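Local atomic coordinates of toxin secretion ATP-binding protein (Vibrio parahaemolyticus RIMD 2210633, PDB entry 3B79), a protein that probably serves as an ABC-type ATP-driven exporter of the bacterial cell membrane, its N-terminal peptidase C39-like domain forming the present chain. Residues L74-G79 and E111-Q116; K56-E61 and G119-V124; D6-S11 and L39-L44. All coordinates share one frame; numbering follows the deposited sequence. Where two conformers were deposited one is given.

Contact 1 (L74-G79 and E111-Q116)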
loop_
_atom_site.group_PDB
_atom_site.type_symbol
_atom_site.label_atom_id
_atom_site.label_comp_id
_atom_site.label_asym_id
_atom_site.label_seq_id
_atom_site.Cartn_x
_atom_site.Cartn_y
_atom_site.Cartn_z
ATOM N N LEU A 74 -1.840 3.395 0.061
ATOM C CA LEU A 74 -2.661 4.449 -0.530
ATOM C C LEU A 74 -3.154 4.010 -1.892
ATOM O O LEU A 74 -2.388 3.463 -2.702
ATOM C CB LEU A 74 -1.841 5.708 -0.715
ATOM C CG LEU A 74 -1.154 6.292 0.527
ATOM C CD1 LEU A 74 -0.428 7.558 0.186
ATOM C CD2 LEU A 74 -2.129 6.474 1.678
ATOM N N VAL A 75 -4.429 4.297 -2.174
ATOM C CA VAL A 75 -4.938 4.120 -3.531
ATOM C C VAL A 75 -4.711 5.407 -4.293
ATOM O O VAL A 75 -5.103 6.505 -3.869
ATOM C CB VAL A 75 -6.445 3.803 -3.475
ATOM C CG1 VAL A 75 -6.999 3.688 -4.892
ATOM C CG2 VAL A 75 -6.708 2.515 -2.673
ATOM N N LEU A 76 -4.029 5.281 -5.434
ATOM C CA LEU A 76 -3.614 6.446 -6.244
ATOM C C LEU A 76 -4.427 6.426 -7.559
ATOM O O LEU A 76 -5.003 5.413 -7.939
ATOM C CB LEU A 76 -2.115 6.368 -6.566
ATOM C CG LEU A 76 -1.208 6.308 -5.323
ATOM C CD1 LEU A 76 0.237 6.167 -5.797
ATOM C CD2 LEU A 76 -1.355 7.519 -4.418
ATOM N N LYS A 77 -4.461 7.568 -8.221
ATOM C CA LYS A 77 -5.211 7.704 -9.481
ATOM C C LYS A 77 -4.700 6.711 -10.517
ATOM O O LYS A 77 -3.530 6.347 -10.532
ATOM C CB LYS A 77 -5.049 9.129 -10.023
ATOM C CG LYS A 77 -5.751 10.189 -9.192
ATOM C CD LYS A 77 -5.430 11.575 -9.757
ATOM C CE LYS A 77 -6.155 12.637 -8.921
ATOM N NZ LYS A 77 -5.705 14.024 -9.333
ATOM N N GLY A 78 -5.615 6.278 -11.381
ATOM C CA GLY A 78 -5.230 5.444 -12.515
ATOM C C GLY A 78 -4.936 3.987 -12.178
ATOM O O GLY A 78 -4.138 3.353 -12.897
ATOM N N GLY A 79 -5.481 3.484 -11.062
ATOM C CA GLY A 79 -5.270 2.085 -10.668
ATOM C C GLY A 79 -3.912 1.843 -10.031
ATOM O O GLY A 79 -3.473 0.709 -9.958
ATOM N N GLU A 111 3.576 17.547 -2.218
ATOM C CA GLU A 111 2.691 18.057 -3.272
ATOM C C GLU A 111 2.387 16.972 -4.317
ATOM O O GLU A 111 1.239 16.797 -4.764
ATOM C CB GLU A 111 3.296 19.343 -3.949
ATOM C CG GLU A 111 4.390 19.233 -5.025
ATOM C CD GLU A 111 5.307 20.503 -5.185
ATOM O OE1 GLU A 111 5.347 21.146 -6.288
ATOM O OE2 GLU A 111 5.997 20.833 -4.187
ATOM N N ASP A 112 3.419 16.214 -4.656
ATOM C CA ASP A 112 3.301 15.184 -5.687
ATOM C C ASP A 112 2.377 14.056 -5.248
ATOM O O ASP A 112 1.584 13.533 -6.048
ATOM C CB ASP A 112 4.694 14.617 -6.013
ATOM C CG ASP A 112 5.549 15.591 -6.776
ATOM O OD1 ASP A 112 5.023 16.548 -7.343
ATOM O OD2 ASP A 112 6.757 15.312 -6.884
ATOM N N LEU A 113 2.485 13.678 -3.975
ATOM C CA LEU A 113 1.621 12.636 -3.460
ATOM C C LEU A 113 0.183 13.145 -3.348
ATOM O O LEU A 113 -0.786 12.433 -3.720
ATOM C CB LEU A 113 2.142 12.145 -2.099
ATOM C CG LEU A 113 1.397 10.948 -1.531
ATOM C CD1 LEU A 113 1.351 9.763 -2.491
ATOM C CD2 LEU A 113 2.035 10.551 -0.206
ATOM N N LEU A 114 0.009 14.388 -2.911
ATOM C CA LEU A 114 -1.355 14.975 -2.810
ATOM C C LEU A 114 -2.044 14.936 -4.161
ATOM O O LEU A 114 -3.234 14.647 -4.243
ATOM C CB LEU A 114 -1.266 16.416 -2.318
ATOM C CG LEU A 114 -1.037 16.594 -0.805
ATOM C CD1 LEU A 114 -0.624 18.055 -0.467
ATOM C CD2 LEU A 114 -2.275 16.217 0.005
ATOM N N GLU A 115 -1.323 15.237 -5.241
ATOM C CA GLU A 115 -1.952 15.257 -6.576
ATOM C C GLU A 115 -2.371 13.900 -7.093
ATOM O O GLU A 115 -3.239 13.816 -7.967
ATOM C CB GLU A 115 -1.053 15.957 -7.627
ATOM C CG GLU A 115 -1.530 15.879 -9.116
ATOM C CD GLU A 115 -2.817 16.652 -9.460
ATOM O OE1 GLU A 115 -3.183 17.616 -8.753
ATOM O OE2 GLU A 115 -3.443 16.278 -10.476
ATOM N N GLN A 116 -1.712 12.831 -6.645
ATOM C CA GLN A 116 -2.096 11.497 -7.117
ATOM C C GLN A 116 -3.018 10.731 -6.170
ATOM O O GLN A 116 -3.549 9.674 -6.547
ATOM C CB GLN A 116 -0.886 10.612 -7.462
ATOM C CG GLN A 116 0.020 11.242 -8.507
ATOM C CD GLN A 116 -0.705 11.569 -9.796
ATOM O OE1 GLN A 116 -1.578 10.815 -10.248
ATOM N NE2 GLN A 116 -0.382 12.741 -10.370
HETATM O O HOH W 1 -1.304 7.985 -9.691
#
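The two flat side-chain groups at this meeting, the Gln116 amide and the Glu115 carboxylate, both meet Lys77 through an oxygen. Gln116 OE1 lies 3.9 Å from Lys77 CB and also accepts a hydrogen bond from a water that donates to Lys77 O as well, so the amide is tied to the turn through solvent. The main bond of the lysine tip runs from Lys77 NZ to Glu115 O, 2.8 Å, nearly in line with the C=O. Glu115 OE2 adds a salt bridge to Lys77 NZ at 3.4 Å in the conformer given, but a second conformer of Glu115 makes it doubtful as a permanent link. From CG onward the lysine is fully stretched, and it crosses the Gln116 side chain at about a right angle while Lys77 CE passes 3.3 Å from Glu115 O. One step back, Lys77 N donates to Gln116 O at 2.8 Å with an N-H...O angle of 155°, and Leu76 CA approaches Gln116 O at 3.2 Å as a CA-H...O contact. Polar contacts at the exposed end give way to leucine packing further in. Leu113, its CG anti to the backbone N (chi1 -174°), sends CD1 and CD2 to Leu74 CD1, and Leu76 CD2 lies 4.0 Å from Leu113 CD1. Helix 110-116 packs on the sheet beside strand 72-76, and Leu113 reaches on to Leu84 of strand 80-88 and Ala94 and Val96 of strand 93-97.

Contact 2 (K56-E61 and G119-V124)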
loop_
_atom_site.group_PDB
_atom_site.type_symbol
_atom_site.label_atom_id
_atom_site.label_comp_id
_atom_site.label_asym_id
_atom_site.label_seq_id
_atom_site.Cartn_x
_atom_site.Cartn_y
_atom_site.Cartn_z
ATOM N N LYS A 56 -8.169 -2.986 5.698
ATOM C CA LYS A 56 -9.513 -2.404 5.634
ATOM C C LYS A 56 -9.454 -1.046 4.927
ATOM O O LYS A 56 -8.630 -0.192 5.295
ATOM C CB LYS A 56 -10.074 -2.167 7.045
ATOM C CG LYS A 56 -11.495 -1.532 7.017
ATOM C CD LYS A 56 -12.111 -1.404 8.414
ATOM C CE LYS A 56 -12.991 -0.123 8.518
ATOM N NZ LYS A 56 -14.461 -0.361 8.258
ATOM N N GLU A 57 -10.319 -0.830 3.928
ATOM C CA GLU A 57 -10.300 0.417 3.162
ATOM C C GLU A 57 -11.073 1.490 3.906
ATOM O O GLU A 57 -12.160 1.249 4.449
ATOM C CB GLU A 57 -10.927 0.197 1.772
ATOM C CG GLU A 57 -10.614 1.323 0.829
ATOM C CD GLU A 57 -11.111 1.046 -0.567
ATOM O OE1 GLU A 57 -11.864 0.057 -0.750
ATOM O OE2 GLU A 57 -10.719 1.810 -1.461
ATOM N N ASN A 58 -10.499 2.686 3.914
ATOM C CA ASN A 58 -11.101 3.865 4.549
ATOM C C ASN A 58 -10.950 5.089 3.685
ATOM O O ASN A 58 -10.072 5.110 2.835
ATOM C CB ASN A 58 -10.451 4.175 5.916
ATOM C CG ASN A 58 -10.684 3.141 6.975
ATOM O OD1 ASN A 58 -9.748 2.769 7.707
ATOM N ND2 ASN A 58 -11.883 2.743 7.164
ATOM N N ARG A 59 -11.716 6.143 3.929
ATOM C CA ARG A 59 -11.498 7.431 3.291
ATOM C C ARG A 59 -10.907 8.393 4.283
ATOM O O ARG A 59 -11.389 8.498 5.429
ATOM C CB ARG A 59 -12.813 8.014 2.809
ATOM C CG ARG A 59 -13.301 7.312 1.536
ATOM C CD ARG A 59 -14.430 8.141 0.858
ATOM N NE ARG A 59 -14.771 7.657 -0.515
ATOM C CZ ARG A 59 -15.645 6.688 -0.763
ATOM N NH1 ARG A 59 -16.324 6.129 0.243
ATOM N NH2 ARG A 59 -15.906 6.340 -2.020
ATOM N N ALA A 60 -9.871 9.119 3.868
ATOM C CA ALA A 60 -9.338 10.243 4.671
ATOM C C ALA A 60 -8.521 11.130 3.764
ATOM O O ALA A 60 -7.856 10.630 2.825
ATOM C CB ALA A 60 -8.406 9.744 5.789
ATOM N N GLU A 61 -8.519 12.432 4.023
ATOM C CA GLU A 61 -7.572 13.299 3.322
ATOM C C GLU A 61 -6.157 12.921 3.784
ATOM O O GLU A 61 -5.954 12.550 4.936
ATOM C CB GLU A 61 -7.841 14.784 3.628
ATOM C CG GLU A 61 -9.211 15.282 3.227
ATOM C CD GLU A 61 -9.496 16.739 3.591
ATOM O OE1 GLU A 61 -8.674 17.414 4.238
ATOM O OE2 GLU A 61 -10.591 17.212 3.211
ATOM N N GLY A 119 -7.874 9.792 -1.966
ATOM C CA GLY A 119 -8.712 9.939 -0.779
ATOM C C GLY A 119 -9.049 8.625 -0.105
ATOM O O GLY A 119 -9.725 8.620 0.930
ATOM N N ARG A 120 -8.644 7.502 -0.707
ATOM C CA ARG A 120 -8.919 6.171 -0.156
ATOM C C ARG A 120 -7.607 5.480 0.197
ATOM O O ARG A 120 -6.636 5.544 -0.580
ATOM C CB ARG A 120 -9.677 5.326 -1.177
ATOM C CG ARG A 120 -11.042 5.916 -1.523
ATOM C CD ARG A 120 -11.805 5.076 -2.566
ATOM N NE ARG A 120 -11.162 4.942 -3.878
ATOM C CZ ARG A 120 -11.064 5.833 -4.862
ATOM N NH1 ARG A 120 -11.558 7.089 -4.761
ATOM N NH2 ARG A 120 -10.447 5.411 -5.984
ATOM N N TYR A 121 -7.567 4.807 1.346
ATOM C CA TYR A 121 -6.354 4.081 1.751
ATOM C C TYR A 121 -6.760 2.818 2.498
ATOM O O TYR A 121 -7.919 2.686 2.903
ATOM C CB TYR A 121 -5.455 4.988 2.647
ATOM C CG TYR A 121 -6.032 5.162 4.042
ATOM C CD1 TYR A 121 -5.574 4.372 5.088
ATOM C CD2 TYR A 121 -7.041 6.123 4.303
ATOM C CE1 TYR A 121 -6.161 4.503 6.355
ATOM C CE2 TYR A 121 -7.602 6.247 5.562
ATOM C CZ TYR A 121 -7.148 5.440 6.553
ATOM O OH TYR A 121 -7.725 5.548 7.801
ATOM N N PHE A 122 -5.809 1.896 2.678
ATOM C CA PHE A 122 -6.003 0.717 3.525
ATOM C C PHE A 122 -5.190 0.831 4.771
ATOM O O PHE A 122 -3.960 1.072 4.734
ATOM C CB PHE A 122 -5.633 -0.582 2.817
ATOM C CG PHE A 122 -6.604 -0.939 1.729
ATOM C CD1 PHE A 122 -7.584 -1.906 1.985
ATOM C CD2 PHE A 122 -6.536 -0.369 0.450
ATOM C CE1 PHE A 122 -8.493 -2.255 1.004
ATOM C CE2 PHE A 122 -7.468 -0.750 -0.536
ATOM C CZ PHE A 122 -8.433 -1.678 -0.231
ATOM N N LEU A 123 -5.886 0.625 5.892
ATOM C CA LEU A 123 -5.282 0.394 7.203
ATOM C C LEU A 123 -4.894 -1.068 7.311
ATOM O O LEU A 123 -5.774 -1.929 7.169
ATOM C CB LEU A 123 -6.333 0.669 8.295
ATOM C CG LEU A 123 -5.965 0.170 9.704
ATOM C CD1 LEU A 123 -4.773 0.934 10.294
ATOM C CD2 LEU A 123 -7.134 0.240 10.675
ATOM N N VAL A 124 -3.617 -1.361 7.574
ATOM C CA VAL A 124 -3.141 -2.744 7.563
ATOM C C VAL A 124 -2.536 -3.042 8.918
ATOM O O VAL A 124 -1.728 -2.229 9.430
ATOM C CB VAL A 124 -2.104 -2.965 6.444
ATOM C CG1 VAL A 124 -1.746 -4.451 6.377
ATOM C CG2 VAL A 124 -2.611 -2.531 5.091
HETATM O O HOH W 2 -10.778 2.229 -4.039
HETATM O O HOH W 3 -13.108 8.699 -2.593
#
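Lys56 to Arg59 pair antiparallel with Leu123 to Arg120, a beta ladder joining edge strand 53-59 to strand 120-126. Lys56-Leu123 and Asn58-Tyr121 are hydrogen-bonded pairs; Glu57-Phe122 and Arg59-Arg120 are non-hydrogen-bonded. The Asn58 N to Tyr121 O bond is 2.8 Å and straight (167° at the hydrogen), and Ala60 N to Gly119 O, 3.0 Å, carries the pairing past the end of the strand. On one side of the sheet the Phe122 ring has Glu57 CB over a face, 3.9 Å from its centroid, a CH-pi contact offset toward the rim. The Glu57 carboxylate is turned 15° from the ring plane, and OE2 comes in at the edge of the Arg120 guanidinium. On the other side Tyr121 CG sits between its backbone N and carbonyl carbon (chi1 74°), and Tyr121 CE2 lies 3.5 Å from Asn58 CB and 3.6 Å from Ala60 CB. The salt bridge from Glu57 OE2 to Arg120 NE is long, 4.0 Å; a water accepting from NE and donating to OE2 closes it. A second water accepts from Arg59 NE and Arg120 NH1, probably easing the closeness of like charges. Backbone bonds thus carry the pairing, while water completes the charged side-chain contacts.

Contact 3 (D6-S11 and L39-L44)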
loop_
_atom_site.group_PDB
_atom_site.type_symbol
_atom_site.label_atom_id
_atom_site.label_comp_id
_atom_site.label_asym_id
_atom_site.label_seq_id
_atom_site.Cartn_x
_atom_site.Cartn_y
_atom_site.Cartn_z
ATOM N N ASP A 6 2.233 -5.480 -10.462
ATOM C CA ASP A 6 0.958 -5.267 -9.786
ATOM C C ASP A 6 1.236 -4.293 -8.614
ATOM O O ASP A 6 1.857 -4.688 -7.627
ATOM C CB ASP A 6 0.473 -6.627 -9.308
ATOM C CG ASP A 6 -0.842 -6.532 -8.553
ATOM O OD1 ASP A 6 -1.179 -5.454 -8.032
ATOM O OD2 ASP A 6 -1.520 -7.551 -8.460
ATOM N N PRO A 7 0.784 -3.036 -8.705
ATOM C CA PRO A 7 1.146 -2.089 -7.639
ATOM C C PRO A 7 0.560 -2.450 -6.264
ATOM O O PRO A 7 1.242 -2.254 -5.266
ATOM C CB PRO A 7 0.544 -0.753 -8.113
ATOM C CG PRO A 7 -0.059 -0.976 -9.395
ATOM C CD PRO A 7 0.014 -2.415 -9.801
ATOM N N LEU A 8 -0.689 -2.920 -6.191
ATOM C CA LEU A 8 -1.285 -3.254 -4.913
ATOM C C LEU A 8 -0.595 -4.454 -4.302
ATOM O O LEU A 8 -0.403 -4.507 -3.080
ATOM C CB LEU A 8 -2.794 -3.511 -5.037
ATOM C CG LEU A 8 -3.754 -2.338 -4.949
ATOM C CD1 LEU A 8 -5.114 -2.904 -5.169
ATOM C CD2 LEU A 8 -3.669 -1.582 -3.626
ATOM N N LEU A 9 -0.244 -5.438 -5.120
ATOM C CA LEU A 9 0.486 -6.598 -4.627
ATOM C C LEU A 9 1.865 -6.159 -4.117
ATOM O O LEU A 9 2.308 -6.611 -3.046
ATOM C CB LEU A 9 0.617 -7.669 -5.737
ATOM C CG LEU A 9 1.318 -8.976 -5.293
ATOM C CD1 LEU A 9 0.657 -9.620 -4.082
ATOM C CD2 LEU A 9 1.321 -9.969 -6.488
ATOM N N ASN A 10 2.546 -5.268 -4.850
ATOM C CA ASN A 10 3.834 -4.780 -4.366
ATOM C C ASN A 10 3.668 -4.123 -2.992
ATOM O O ASN A 10 4.469 -4.338 -2.062
ATOM C CB ASN A 10 4.430 -3.775 -5.371
ATOM C CG ASN A 10 5.871 -3.406 -5.043
ATOM O OD1 ASN A 10 6.167 -2.332 -4.418
ATOM N ND2 ASN A 10 6.762 -4.300 -5.366
ATOM N N SER A 11 2.637 -3.287 -2.870
ATOM C CA SER A 11 2.425 -2.584 -1.603
ATOM C C SER A 11 2.130 -3.580 -0.465
ATOM O O SER A 11 2.637 -3.443 0.650
ATOM C CB SER A 11 1.256 -1.586 -1.742
ATOM O OG SER A 11 1.552 -0.612 -2.730
ATOM N N LEU A 39 -4.297 -7.620 -8.526
ATOM C CA LEU A 39 -5.175 -7.313 -7.398
ATOM C C LEU A 39 -5.921 -5.993 -7.627
ATOM O O LEU A 39 -5.461 -5.110 -8.372
ATOM C CB LEU A 39 -4.350 -7.200 -6.121
ATOM C CG LEU A 39 -3.884 -8.492 -5.468
ATOM C CD1 LEU A 39 -3.077 -8.131 -4.236
ATOM C CD2 LEU A 39 -5.062 -9.352 -5.030
ATOM N N THR A 40 -7.085 -5.880 -6.997
ATOM C CA THR A 40 -7.838 -4.616 -6.970
ATOM C C THR A 40 -8.161 -4.346 -5.507
ATOM O O THR A 40 -8.001 -5.219 -4.669
ATOM C CB THR A 40 -9.156 -4.764 -7.741
ATOM O OG1 THR A 40 -9.979 -5.656 -6.985
ATOM C CG2 THR A 40 -8.913 -5.300 -9.134
ATOM N N PRO A 41 -8.663 -3.139 -5.207
ATOM C CA PRO A 41 -9.070 -2.862 -3.831
ATOM C C PRO A 41 -10.122 -3.843 -3.280
ATOM O O PRO A 41 -10.171 -4.092 -2.077
ATOM C CB PRO A 41 -9.614 -1.428 -3.895
ATOM C CG PRO A 41 -8.799 -0.805 -5.026
ATOM C CD PRO A 41 -8.769 -1.935 -6.066
ATOM N N PHE A 42 -10.941 -4.395 -4.177
ATOM C CA PHE A 42 -11.949 -5.356 -3.729
ATOM C C PHE A 42 -11.382 -6.650 -3.221
ATOM O O PHE A 42 -12.015 -7.317 -2.388
ATOM C CB PHE A 42 -12.926 -5.672 -4.894
ATOM C CG PHE A 42 -13.581 -4.442 -5.446
ATOM C CD1 PHE A 42 -14.806 -3.985 -4.912
ATOM C CD2 PHE A 42 -13.006 -3.762 -6.523
ATOM C CE1 PHE A 42 -15.388 -2.819 -5.403
ATOM C CE2 PHE A 42 -13.602 -2.594 -7.043
ATOM C CZ PHE A 42 -14.809 -2.138 -6.459
ATOM N N LEU A 43 -10.220 -7.060 -3.740
ATOM C CA LEU A 43 -9.624 -8.348 -3.375
ATOM C C LEU A 43 -8.589 -8.240 -2.268
ATOM O O LEU A 43 -8.164 -9.243 -1.722
ATOM C CB LEU A 43 -8.913 -8.970 -4.579
ATOM C CG LEU A 43 -9.748 -9.848 -5.491
ATOM C CD1 LEU A 43 -11.042 -9.157 -5.956
ATOM C CD2 LEU A 43 -8.894 -10.208 -6.669
ATOM N N LEU A 44 -8.121 -7.025 -2.016
ATOM C CA LEU A 44 -6.968 -6.805 -1.138
ATOM C C LEU A 44 -7.192 -7.280 0.304
ATOM O O LEU A 44 -6.266 -7.798 0.935
ATOM C CB LEU A 44 -6.517 -5.332 -1.189
ATOM C CG LEU A 44 -5.338 -4.957 -0.271
ATOM C CD1 LEU A 44 -4.109 -5.622 -0.818
ATOM C CD2 LEU A 44 -5.127 -3.456 -0.131
HETATM O O HOH W 4 -3.016 -3.601 -8.565
#
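Asp6 and Leu39 meet at the N-terminus of helix 7-18, within the papain-like fold expected of clan CA; in active C39 peptidases the corresponding helix carries the catalytic cysteine near its start. Asp6 is the N-cap. Its CG stands anti to the backbone N (chi1 179°), and the two carboxylate oxygens take different partners. Asp6 OD1 accepts the capping bond from Leu9 N, reached from above the carboxylate plane, 3.1 Å away, whereas Asp6 OD2 takes Leu39 N at 2.8 Å on the syn side, tilted 30° out of the carboxylate plane. One buried carboxylate therefore ties the helix start to the 39-44 loop, and the helix N-terminus would tend to stabilise its negative charge. In Leu39, CG lies beside the backbone N (chi1 -77°); Leu39 CD1 rests against Leu9 CA at 3.9 Å, the two side chains crossing at about a right angle. Leu8 points into the loop: Leu8 CD1 presses on the Thr40-Pro41 peptide, 3.4 Å from Thr40 C, and meets the proline ring at CD. Pro41, and Leu44 at the start of helix 44-51, touch Phe122 of strand 120-126. A water spans the polar edge, donating to Asp6 OD1 at 2.7 Å and to Leu39 O at 2.9 Å.

Overall arrangement
Contact 3 is the buried one; contact 2 lies at the surface, and contact 1 is partly buried. Contacts 1 and 2 share a sheet, since strands 72-76 and 120-126 are neighbours in it: Val75 N probably bonds to Arg120 O, and Leu74 packs on Tyr121. Contact 3 belongs to the helical side and meets the sheet through Phe122, a residue it shares with contact 2. With contact 1 it has a slighter link, Pro7 against Gly79. The chemistry follows position: a carboxylate bonding backbone N-H groups among leucines in contact 3, a backbone ladder with water-bridged charges in contact 2, and in contact 1 a lysine bonding the backbone carbonyls of Glu115 and Gln116 beside leucine packing.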